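Local coordinates for DNA repair protein MmcB-related protein (Silicibacter pomeroyi, PDB 3DNX) that is of unknown function but, as an MmcB-like member of the PDDEXK nuclease-like clan, may take part in DNA repair, at residues L24-E33 and D44-W55; S62-W72 and W84-L95. All coordinates share one frame; numbering follows the deposited sequence.

Contact 1: residues L24-E33 and D44-W55; sequences LRAHGFVSVE and DVMGLGPKGEIW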
loop_
_atom_site.group_PDB
_atom_site.type_symbol
_atom_site.label_atom_id
_atom_site.label_comp_id
_atom_site.label_asym_id
_atom_site.label_seq_id
_atom_site.Cartn_x
_atom_site.Cartn_y
_atom_site.Cartn_z
ATOM N N LEU A 24 -2.361 -5.628 14.568
ATOM C CA LEU A 24 -3.264 -5.603 13.414
ATOM C C LEU A 24 -2.850 -6.682 12.396
ATOM O O LEU A 24 -3.669 -7.452 11.930
ATOM C CB LEU A 24 -3.253 -4.244 12.703
ATOM C CG LEU A 24 -3.992 -3.136 13.452
ATOM C CD1 LEU A 24 -3.738 -1.797 12.728
ATOM C CD2 LEU A 24 -5.468 -3.428 13.525
ATOM N N ARG A 25 -1.571 -6.767 12.130
ATOM C CA ARG A 25 -1.073 -7.692 11.097
ATOM C C ARG A 25 -1.295 -9.167 11.522
ATOM O O ARG A 25 -1.669 -10.029 10.695
ATOM C CB ARG A 25 0.377 -7.375 10.743
ATOM C CG ARG A 25 1.002 -8.292 9.679
ATOM C CD ARG A 25 2.479 -8.063 9.506
ATOM N NE ARG A 25 2.911 -9.011 8.505
ATOM C CZ ARG A 25 3.673 -8.751 7.448
ATOM N NH1 ARG A 25 4.202 -7.543 7.245
ATOM N NH2 ARG A 25 3.920 -9.743 6.594
ATOM N N ALA A 26 -1.072 -9.440 12.784
ATOM C CA ALA A 26 -1.346 -10.783 13.383
ATOM C C ALA A 26 -2.800 -11.223 13.185
ATOM O O ALA A 26 -3.120 -12.431 13.104
ATOM C CB ALA A 26 -0.999 -10.765 14.846
ATOM N N HIS A 27 -3.703 -10.244 13.063
ATOM C CA HIS A 27 -5.110 -10.549 12.815
ATOM C C HIS A 27 -5.648 -10.185 11.431
ATOM O O HIS A 27 -6.867 -9.961 11.282
ATOM C CB HIS A 27 -5.908 -9.903 13.908
ATOM C CG HIS A 27 -5.691 -10.540 15.241
ATOM N ND1 HIS A 27 -6.315 -11.718 15.611
ATOM C CD2 HIS A 27 -4.901 -10.189 16.275
ATOM C CE1 HIS A 27 -5.934 -12.039 16.833
ATOM N NE2 HIS A 27 -5.091 -11.124 17.261
ATOM N N GLY A 28 -4.782 -10.207 10.422
ATOM C CA GLY A 28 -5.172 -10.042 9.018
ATOM C C GLY A 28 -5.471 -8.635 8.514
ATOM O O GLY A 28 -5.882 -8.457 7.357
ATOM N N PHE A 29 -5.239 -7.637 9.372
ATOM C CA PHE A 29 -5.279 -6.247 8.991
ATOM C C PHE A 29 -3.897 -5.802 8.482
ATOM O O PHE A 29 -2.878 -6.496 8.655
ATOM C CB PHE A 29 -5.734 -5.374 10.164
ATOM C CG PHE A 29 -7.233 -5.275 10.309
ATOM C CD1 PHE A 29 -7.996 -6.419 10.593
ATOM C CD2 PHE A 29 -7.870 -4.040 10.254
ATOM C CE1 PHE A 29 -9.357 -6.336 10.751
ATOM C CE2 PHE A 29 -9.232 -3.954 10.372
ATOM C CZ PHE A 29 -9.993 -5.095 10.647
ATOM N N VAL A 30 -3.880 -4.688 7.762
ATOM C CA VAL A 30 -2.637 -4.001 7.436
ATOM C C VAL A 30 -2.793 -2.557 7.901
ATOM O O VAL A 30 -3.899 -2.124 8.225
ATOM C CB VAL A 30 -2.329 -4.036 5.922
ATOM C CG1 VAL A 30 -1.988 -5.514 5.482
ATOM C CG2 VAL A 30 -3.503 -3.501 5.101
ATOM N N SER A 31 -1.718 -1.808 7.882
ATOM C CA SER A 31 -1.760 -0.463 8.460
ATOM C C SER A 31 -0.741 0.442 7.801
ATOM O O SER A 31 0.221 -0.018 7.175
ATOM C CB SER A 31 -1.553 -0.505 9.950
ATOM O OG SER A 31 -0.250 -1.007 10.271
ATOM N N VAL A 32 -0.991 1.745 7.941
ATOM C CA VAL A 32 -0.005 2.760 7.669
ATOM C C VAL A 32 -0.003 3.766 8.818
ATOM O O VAL A 32 -0.956 3.860 9.608
ATOM C CB VAL A 32 -0.198 3.526 6.319
ATOM C CG1 VAL A 32 -0.053 2.548 5.111
ATOM C CG2 VAL A 32 -1.477 4.312 6.246
ATOM N N GLU A 33 1.067 4.527 8.879
ATOM C CA GLU A 33 1.181 5.567 9.856
ATOM C C GLU A 33 1.066 6.974 9.265
ATOM O O GLU A 33 1.393 7.233 8.092
ATOM C CB GLU A 33 2.517 5.437 10.593
ATOM C CG GLU A 33 2.594 4.343 11.600
ATOM C CD GLU A 33 3.878 4.444 12.467
ATOM O OE1 GLU A 33 4.185 5.552 13.034
ATOM O OE2 GLU A 33 4.567 3.414 12.613
ATOM N N ASP A 44 -2.855 8.788 13.465
ATOM C CA ASP A 44 -1.593 8.131 13.858
ATOM C C ASP A 44 -1.399 6.760 13.192
ATOM O O ASP A 44 -0.324 6.475 12.673
ATOM C CB ASP A 44 -1.546 7.986 15.375
ATOM C CG ASP A 44 -1.510 9.337 16.093
ATOM O OD1 ASP A 44 -1.046 10.326 15.487
ATOM O OD2 ASP A 44 -1.940 9.360 17.267
ATOM N N VAL A 45 -2.451 5.946 13.210
ATOM C CA VAL A 45 -2.465 4.701 12.479
ATOM C C VAL A 45 -3.814 4.558 11.782
ATOM O O VAL A 45 -4.870 4.749 12.398
ATOM C CB VAL A 45 -2.196 3.481 13.388
ATOM C CG1 VAL A 45 -2.322 2.157 12.585
ATOM C CG2 VAL A 45 -0.806 3.580 14.006
HETATM N N MSE A 46 -3.761 4.216 10.489
HETATM C CA MSE A 46 -4.945 3.722 9.799
HETATM C C MSE A 46 -4.809 2.237 9.575
HETATM O O MSE A 46 -3.772 1.799 9.067
HETATM C CB MSE A 46 -5.185 4.452 8.477
HETATM C CG MSE A 46 -6.492 3.930 7.767
HETATM SE SE MSE A 46 -6.998 4.730 6.125
HETATM C CE MSE A 46 -7.705 3.144 5.145
ATOM N N GLY A 47 -5.847 1.478 9.957
ATOM C CA GLY A 47 -5.892 0.036 9.705
ATOM C C GLY A 47 -6.880 -0.286 8.614
ATOM O O GLY A 47 -7.957 0.337 8.542
ATOM N N LEU A 48 -6.508 -1.243 7.740
ATOM C CA LEU A 48 -7.347 -1.708 6.675
ATOM C C LEU A 48 -7.554 -3.219 6.789
ATOM O O LEU A 48 -6.579 -4.012 6.789
ATOM C CB LEU A 48 -6.745 -1.355 5.316
ATOM C CG LEU A 48 -7.456 -1.872 4.080
ATOM C CD1 LEU A 48 -8.875 -1.275 3.968
ATOM C CD2 LEU A 48 -6.607 -1.612 2.785
ATOM N N GLY A 49 -8.820 -3.584 6.908
ATOM C CA GLY A 49 -9.262 -4.972 7.099
ATOM C C GLY A 49 -9.384 -5.709 5.788
ATOM O O GLY A 49 -9.382 -5.085 4.696
ATOM N N PRO A 50 -9.423 -7.050 5.855
ATOM C CA PRO A 50 -9.407 -7.819 4.587
ATOM C C PRO A 50 -10.662 -7.618 3.710
ATOM O O PRO A 50 -10.631 -7.943 2.510
ATOM C CB PRO A 50 -9.286 -9.291 5.047
ATOM C CG PRO A 50 -9.685 -9.290 6.478
ATOM C CD PRO A 50 -9.397 -7.910 7.043
ATOM N N LYS A 51 -11.731 -7.083 4.290
ATOM C CA LYS A 51 -12.958 -6.796 3.548
ATOM C C LYS A 51 -13.135 -5.293 3.369
ATOM O O LYS A 51 -14.210 -4.839 2.998
ATOM C CB LYS A 51 -14.168 -7.384 4.286
ATOM C CG LYS A 51 -14.148 -8.929 4.412
ATOM C CD LYS A 51 -15.402 -9.477 5.144
ATOM C CE LYS A 51 -15.083 -10.011 6.552
ATOM N NZ LYS A 51 -13.992 -11.058 6.505
ATOM N N GLY A 52 -12.074 -4.527 3.621
ATOM C CA GLY A 52 -12.093 -3.100 3.406
ATOM C C GLY A 52 -12.569 -2.280 4.594
ATOM O O GLY A 52 -12.828 -1.116 4.450
ATOM N N GLU A 53 -12.634 -2.879 5.769
ATOM C CA GLU A 53 -12.970 -2.171 7.017
ATOM C C GLU A 53 -11.862 -1.112 7.296
ATOM O O GLU A 53 -10.678 -1.365 7.061
ATOM C CB GLU A 53 -13.087 -3.181 8.173
ATOM C CG GLU A 53 -13.978 -4.456 7.893
ATOM C CD GLU A 53 -13.175 -5.743 7.487
ATOM O OE1 GLU A 53 -13.396 -6.838 8.051
ATOM O OE2 GLU A 53 -12.325 -5.687 6.619
ATOM N N ILE A 54 -12.242 0.093 7.705
ATOM C CA ILE A 54 -11.267 1.155 7.986
ATOM C C ILE A 54 -11.334 1.492 9.486
ATOM O O ILE A 54 -12.399 1.810 10.025
ATOM C CB ILE A 54 -11.503 2.424 7.098
ATOM C CG1 ILE A 54 -11.244 2.091 5.622
ATOM C CG2 ILE A 54 -10.555 3.590 7.489
ATOM C CD1 ILE A 54 -12.017 2.971 4.681
ATOM N N TRP A 55 -10.168 1.387 10.142
ATOM C CA TRP A 55 -9.980 1.713 11.543
ATOM C C TRP A 55 -9.007 2.859 11.681
ATOM O O TRP A 55 -8.002 2.920 10.986
ATOM C CB TRP A 55 -9.387 0.516 12.271
ATOM C CG TRP A 55 -10.313 -0.637 12.460
ATOM C CD1 TRP A 55 -11.525 -0.846 11.876
ATOM C CD2 TRP A 55 -10.063 -1.781 13.280
ATOM N NE1 TRP A 55 -12.040 -2.064 12.264
ATOM C CE2 TRP A 55 -11.161 -2.650 13.137
ATOM C CE3 TRP A 55 -9.010 -2.160 14.084
ATOM C CZ2 TRP A 55 -11.249 -3.866 13.805
ATOM C CZ3 TRP A 55 -9.107 -3.385 14.769
ATOM C CH2 TRP A 55 -10.220 -4.205 14.610
HETATM O O HOH W 1 -6.169 -6.309 5.467
HETATM O O HOH W 2 2.005 7.308 13.982
#

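Contact 2: residues S62-W72 and W84-L95; sequences SRADFQADAKW and WAVDMEFPAELL. With NA (sodium ion), chain C.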
loop_
_atom_site.group_PDB
_atom_site.type_symbol
_atom_site.label_atom_id
_atom_site.label_comp_id
_atom_site.label_asym_id
_atom_site.label_seq_id
_atom_site.Cartn_x
_atom_site.Cartn_y
_atom_site.Cartn_z
ATOM N N SER A 62 0.868 10.129 26.349
ATOM C CA SER A 62 0.770 10.901 27.597
ATOM C C SER A 62 -0.641 11.476 27.726
ATOM O O SER A 62 -1.324 11.654 26.735
ATOM C CB SER A 62 1.752 12.096 27.568
ATOM O OG SER A 62 2.818 11.951 28.486
ATOM N N ARG A 63 -1.048 11.821 28.939
ATOM C CA ARG A 63 -2.253 12.649 29.148
ATOM C C ARG A 63 -2.266 13.959 28.350
ATOM O O ARG A 63 -3.310 14.363 27.824
ATOM C CB ARG A 63 -2.390 13.002 30.615
ATOM C CG ARG A 63 -2.946 11.887 31.422
ATOM C CD ARG A 63 -3.326 12.379 32.770
ATOM N NE ARG A 63 -4.520 13.226 32.721
ATOM C CZ ARG A 63 -5.225 13.576 33.788
ATOM N NH1 ARG A 63 -4.866 13.158 34.993
ATOM N NH2 ARG A 63 -6.293 14.355 33.656
ATOM N N ALA A 64 -1.115 14.623 28.256
ATOM C CA ALA A 64 -1.006 15.872 27.450
ATOM C C ALA A 64 -1.266 15.586 25.968
ATOM O O ALA A 64 -1.928 16.379 25.283
ATOM C CB ALA A 64 0.339 16.515 27.627
ATOM N N ASP A 65 -0.772 14.447 25.478
ATOM C CA ASP A 65 -1.000 14.058 24.115
ATOM C C ASP A 65 -2.505 13.946 23.856
ATOM O O ASP A 65 -2.996 14.305 22.771
ATOM C CB ASP A 65 -0.314 12.715 23.831
ATOM C CG ASP A 65 0.009 12.520 22.381
ATOM O OD1 ASP A 65 0.230 13.522 21.656
ATOM O OD2 ASP A 65 0.073 11.351 21.955
ATOM N N PHE A 66 -3.232 13.428 24.850
ATOM C CA PHE A 66 -4.680 13.196 24.736
ATOM C C PHE A 66 -5.397 14.548 24.808
ATOM O O PHE A 66 -6.322 14.819 24.044
ATOM C CB PHE A 66 -5.157 12.207 25.841
ATOM C CG PHE A 66 -6.625 12.206 26.067
ATOM C CD1 PHE A 66 -7.480 11.805 25.079
ATOM C CD2 PHE A 66 -7.150 12.597 27.287
ATOM C CE1 PHE A 66 -8.870 11.839 25.287
ATOM C CE2 PHE A 66 -8.518 12.589 27.505
ATOM C CZ PHE A 66 -9.373 12.203 26.493
ATOM N N GLN A 67 -4.941 15.395 25.713
ATOM C CA GLN A 67 -5.492 16.730 25.862
ATOM C C GLN A 67 -5.444 17.548 24.551
ATOM O O GLN A 67 -6.389 18.271 24.225
ATOM C CB GLN A 67 -4.792 17.437 27.037
ATOM C CG GLN A 67 -5.091 16.739 28.398
ATOM C CD GLN A 67 -4.037 17.000 29.502
ATOM O OE1 GLN A 67 -3.177 17.876 29.367
ATOM N NE2 GLN A 67 -4.145 16.264 30.615
ATOM N N ALA A 68 -4.364 17.395 23.797
ATOM C CA ALA A 68 -4.198 18.029 22.483
ATOM C C ALA A 68 -5.097 17.466 21.345
ATOM O O ALA A 68 -5.299 18.138 20.343
ATOM C CB ALA A 68 -2.723 17.947 22.065
ATOM N N ASP A 69 -5.626 16.252 21.483
ATOM C CA ASP A 69 -6.520 15.659 20.454
ATOM C C ASP A 69 -8.025 15.944 20.790
ATOM O O ASP A 69 -8.890 15.059 20.624
ATOM C CB ASP A 69 -6.270 14.143 20.389
ATOM C CG ASP A 69 -6.147 13.575 18.945
ATOM O OD1 ASP A 69 -6.118 14.315 17.930
ATOM O OD2 ASP A 69 -6.033 12.327 18.846
ATOM N N ALA A 70 -8.312 17.165 21.240
ATOM C CA ALA A 70 -9.680 17.608 21.629
ATOM C C ALA A 70 -10.756 17.497 20.525
ATOM O O ALA A 70 -11.925 17.233 20.815
ATOM C CB ALA A 70 -9.639 19.034 22.172
ATOM N N LYS A 71 -10.353 17.672 19.267
ATOM C CA LYS A 71 -11.274 17.551 18.124
ATOM C C LYS A 71 -11.358 16.106 17.564
ATOM O O LYS A 71 -11.726 15.933 16.405
ATOM C CB LYS A 71 -10.871 18.523 16.987
ATOM C CG LYS A 71 -10.611 19.976 17.410
ATOM C CD LYS A 71 -11.858 20.675 17.996
ATOM C CE LYS A 71 -11.572 22.141 18.323
ATOM N NZ LYS A 71 -12.756 23.058 18.188
ATOM N N TRP A 72 -11.062 15.100 18.402
ATOM C CA TRP A 72 -11.012 13.690 17.989
ATOM C C TRP A 72 -12.330 13.206 17.392
ATOM O O TRP A 72 -12.335 12.285 16.583
ATOM C CB TRP A 72 -10.618 12.753 19.172
ATOM C CG TRP A 72 -11.649 12.704 20.252
ATOM C CD1 TRP A 72 -11.768 13.550 21.323
ATOM C CD2 TRP A 72 -12.744 11.779 20.353
ATOM N NE1 TRP A 72 -12.884 13.223 22.069
ATOM C CE2 TRP A 72 -13.501 12.142 21.498
ATOM C CE3 TRP A 72 -13.181 10.713 19.567
ATOM C CZ2 TRP A 72 -14.665 11.461 21.881
ATOM C CZ3 TRP A 72 -14.334 10.025 19.953
ATOM C CH2 TRP A 72 -15.055 10.394 21.105
ATOM N N TRP A 84 -8.567 4.424 20.628
ATOM C CA TRP A 84 -7.370 4.937 21.280
ATOM C C TRP A 84 -6.382 3.806 21.487
ATOM O O TRP A 84 -6.792 2.668 21.633
ATOM C CB TRP A 84 -7.702 5.563 22.617
ATOM C CG TRP A 84 -8.734 6.630 22.550
ATOM C CD1 TRP A 84 -10.059 6.474 22.751
ATOM C CD2 TRP A 84 -8.520 8.022 22.264
ATOM N NE1 TRP A 84 -10.701 7.692 22.620
ATOM C CE2 TRP A 84 -9.769 8.644 22.292
ATOM C CE3 TRP A 84 -7.385 8.792 21.980
ATOM C CZ2 TRP A 84 -9.920 10.009 22.073
ATOM C CZ3 TRP A 84 -7.536 10.137 21.742
ATOM C CH2 TRP A 84 -8.782 10.729 21.779
ATOM N N ALA A 85 -5.092 4.119 21.450
ATOM C CA ALA A 85 -4.018 3.178 21.837
ATOM C C ALA A 85 -3.116 3.920 22.842
ATOM O O ALA A 85 -2.631 5.000 22.558
ATOM C CB ALA A 85 -3.214 2.683 20.621
ATOM N N VAL A 86 -2.952 3.329 24.019
ATOM C CA VAL A 86 -2.176 3.886 25.123
ATOM C C VAL A 86 -1.378 2.779 25.781
ATOM O O VAL A 86 -1.664 1.576 25.585
ATOM C CB VAL A 86 -3.094 4.564 26.171
ATOM C CG1 VAL A 86 -3.913 5.701 25.518
ATOM C CG2 VAL A 86 -4.017 3.559 26.885
ATOM N N ASP A 87 -0.391 3.156 26.584
ATOM C CA ASP A 87 0.343 2.161 27.305
ATOM C C ASP A 87 -0.310 1.913 28.679
ATOM O O ASP A 87 -1.260 2.591 29.071
ATOM C CB ASP A 87 1.824 2.535 27.384
ATOM C CG ASP A 87 2.126 3.708 28.302
ATOM O OD1 ASP A 87 1.330 4.120 29.211
ATOM O OD2 ASP A 87 3.262 4.213 28.123
HETATM N N MSE A 88 0.273 0.993 29.419
HETATM C CA MSE A 88 -0.265 0.572 30.716
HETATM C C MSE A 88 -0.112 1.614 31.827
HETATM O O MSE A 88 -0.680 1.437 32.930
HETATM C CB MSE A 88 0.354 -0.776 31.140
HETATM C CG MSE A 88 1.865 -0.765 31.448
HETATM SE SE MSE A 88 2.732 -2.563 31.579
HETATM C CE MSE A 88 4.525 -1.880 32.025
ATOM N N GLU A 89 0.664 2.682 31.579
ATOM C CA GLU A 89 0.828 3.790 32.550
ATOM C C GLU A 89 -0.239 4.873 32.363
ATOM O O GLU A 89 -0.431 5.707 33.234
ATOM C CB GLU A 89 2.193 4.469 32.406
ATOM C CG GLU A 89 3.367 3.776 33.071
ATOM C CD GLU A 89 4.504 4.754 33.369
ATOM O OE1 GLU A 89 5.204 5.179 32.423
ATOM O OE2 GLU A 89 4.672 5.117 34.550
ATOM N N PHE A 90 -0.921 4.858 31.219
ATOM C CA PHE A 90 -1.981 5.830 30.907
ATOM C C PHE A 90 -3.260 5.615 31.763
ATOM O O PHE A 90 -3.682 4.473 31.982
ATOM C CB PHE A 90 -2.303 5.784 29.408
ATOM C CG PHE A 90 -3.169 6.921 28.931
ATOM C CD1 PHE A 90 -2.605 8.021 28.289
ATOM C CD2 PHE A 90 -4.536 6.911 29.143
ATOM C CE1 PHE A 90 -3.402 9.090 27.850
ATOM C CE2 PHE A 90 -5.353 7.989 28.722
ATOM C CZ PHE A 90 -4.770 9.080 28.073
ATOM N N PRO A 91 -3.894 6.713 32.250
ATOM C CA PRO A 91 -5.176 6.608 32.989
ATOM C C PRO A 91 -6.335 6.367 32.000
ATOM O O PRO A 91 -7.098 7.285 31.648
ATOM C CB PRO A 91 -5.280 7.991 33.701
ATOM C CG PRO A 91 -4.644 8.871 32.740
ATOM C CD PRO A 91 -3.473 8.122 32.141
ATOM N N ALA A 92 -6.438 5.117 31.536
ATOM C CA ALA A 92 -7.382 4.718 30.512
ATOM C C ALA A 92 -8.861 5.053 30.781
ATOM O O ALA A 92 -9.625 5.248 29.832
ATOM C CB ALA A 92 -7.220 3.156 30.226
ATOM N N GLU A 93 -9.262 5.139 32.043
ATOM C CA GLU A 93 -10.645 5.473 32.428
ATOM C C GLU A 93 -11.088 6.861 32.006
ATOM O O GLU A 93 -12.276 7.139 31.918
ATOM C CB GLU A 93 -10.840 5.329 33.940
ATOM C CG GLU A 93 -10.980 3.859 34.410
ATOM C CD GLU A 93 -11.164 3.644 35.871
ATOM O OE1 GLU A 93 -11.331 4.607 36.707
ATOM O OE2 GLU A 93 -11.157 2.446 36.250
ATOM N N LEU A 94 -10.121 7.728 31.785
ATOM C CA LEU A 94 -10.371 9.108 31.335
ATOM C C LEU A 94 -10.687 9.198 29.861
ATOM O O LEU A 94 -11.166 10.222 29.417
ATOM C CB LEU A 94 -9.167 10.000 31.665
ATOM C CG LEU A 94 -8.859 10.103 33.176
ATOM C CD1 LEU A 94 -7.869 11.249 33.421
ATOM C CD2 LEU A 94 -10.096 10.258 34.106
ATOM N N LEU A 95 -10.417 8.136 29.089
ATOM C CA LEU A 95 -10.730 8.175 27.658
ATOM C C LEU A 95 -12.270 8.051 27.460
ATOM O O LEU A 95 -12.972 7.432 28.280
ATOM C CB LEU A 95 -9.994 7.102 26.885
ATOM C CG LEU A 95 -8.481 7.126 26.952
ATOM C CD1 LEU A 95 -7.786 5.749 26.485
ATOM C CD2 LEU A 95 -7.990 8.304 26.131
HETATM NA NA NA C . 0.509 10.774 19.651
HETATM O O HOH W 3 1.186 12.985 19.415
HETATM O O HOH W 4 1.555 9.649 18.029
HETATM O O HOH W 5 -1.482 11.343 18.576
#

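Contact 1: residues L24-E33 and D44-W55
Chi1 of -85° in F29 and -71° in W55 turns each CG back alongside its own amide nitrogen, and the two rings meet on one face of the sheet. F29 CE2 lies over the centre of the indole, F29 CZ is 3.6 Å from W55 CZ2, and the ring planes are inclined at 40°. G49 CA covers a face of the F29 ring as a CH-pi contact, 3.5 Å from its centroid. L24 runs antiparallel past W55, with L24 CD2 3.8 Å from W55 CE3. The other face carries V30 alongside L48, with V30 CG2 3.9 Å from L48 CB, and V32 beside M46; F132 of helix 122-144 packs on V30, V32 and M46. Between the faces, V30 and L48 exchange two backbone bonds (V30 N to L48 O 2.9 Å, L48 N to V30 O 2.8 Å), as do V32 and M46. One water bridges G28 O and L48 O, and a second joins E33 OE1 to D44 O; E33 OE2 also forms a salt bridge with R144 of the second subunit. After G28 closes the helix in a Schellman motif comes an antiparallel beta hairpin of the PDDEXK-like core, where D44 is probably the signature aspartate.

Contact 2: residues S62-W72 and W84-L95
F66 sends its edge toward the face of W84 in an edge-to-face pair, F66 CE1 lying 3.7 Å from W84 CH2. The ring centroids are 5.2 Å apart and the planes stand at 82°. W84 in turn presents its edge to a face of W72, with W84 CZ2 3.7 Å from W72 CG and the planes at 60°. The side chain of F66 leaves the helix with CG anti to the backbone N (chi1 163°), which carries its ring across to strand 81-86.

Aliphatic and CH contacts surround this aromatic cluster. L95 CD2 sits over one face of F66 as a CH-pi contact, offset toward the rim and 3.9 Å from the centroid. F66 CB meets the edge of F90 at CZ. V86 CG1 and P91 CD cover opposite faces of F90. R63, bent at chi3, rests its CG against P91 CG and lays a guanidinium face on L94 CD1, which lies 3.5 Å from R63 NH2.

Among the polar groups, S62 O approaches the edge of F90 in the ring plane, 3.5 Å from F90 CE1. D69 OD2 comes near W84 CZ3 but forms a salt bridge with K60, while D69 OD1 bonds to Y75. D65 OD2 binds the sodium ion at 2.4 Å together with three waters and C59 O; it also accepts from S61 N.

No hydrogen bond crosses between 62-72 and 84-95. Apolar and aromatic packing alone joins helix 63-68 and W72 to W84 of strand 81-86 and to the turn and 3-10 segment that follow it. D65 and D69 turn their charges to the sodium ion and to K60, which implies that the metal site is built beside this interface and not by it.

Contact 1 and contact 2 occur in series along the chain and lie on opposite sides of its centre, their own centres 21 Å apart. Their nearest atoms are about 5 Å apart, so they do not touch. Strand 54-59 connects them: W55 at its start belongs to contact 1, and its end leads toward helix 63-68 of contact 2. One sodium ion gives a second meeting point, bound by D65 of contact 2 and C59 O, with the nearest side-chain atom of D44 in contact 1 about 4 Å from the same ion. D44, E58 and K60 match the PDDEXK signature, and D69 of contact 2 salt-bridges K60, so the two contacts probably flank the active site.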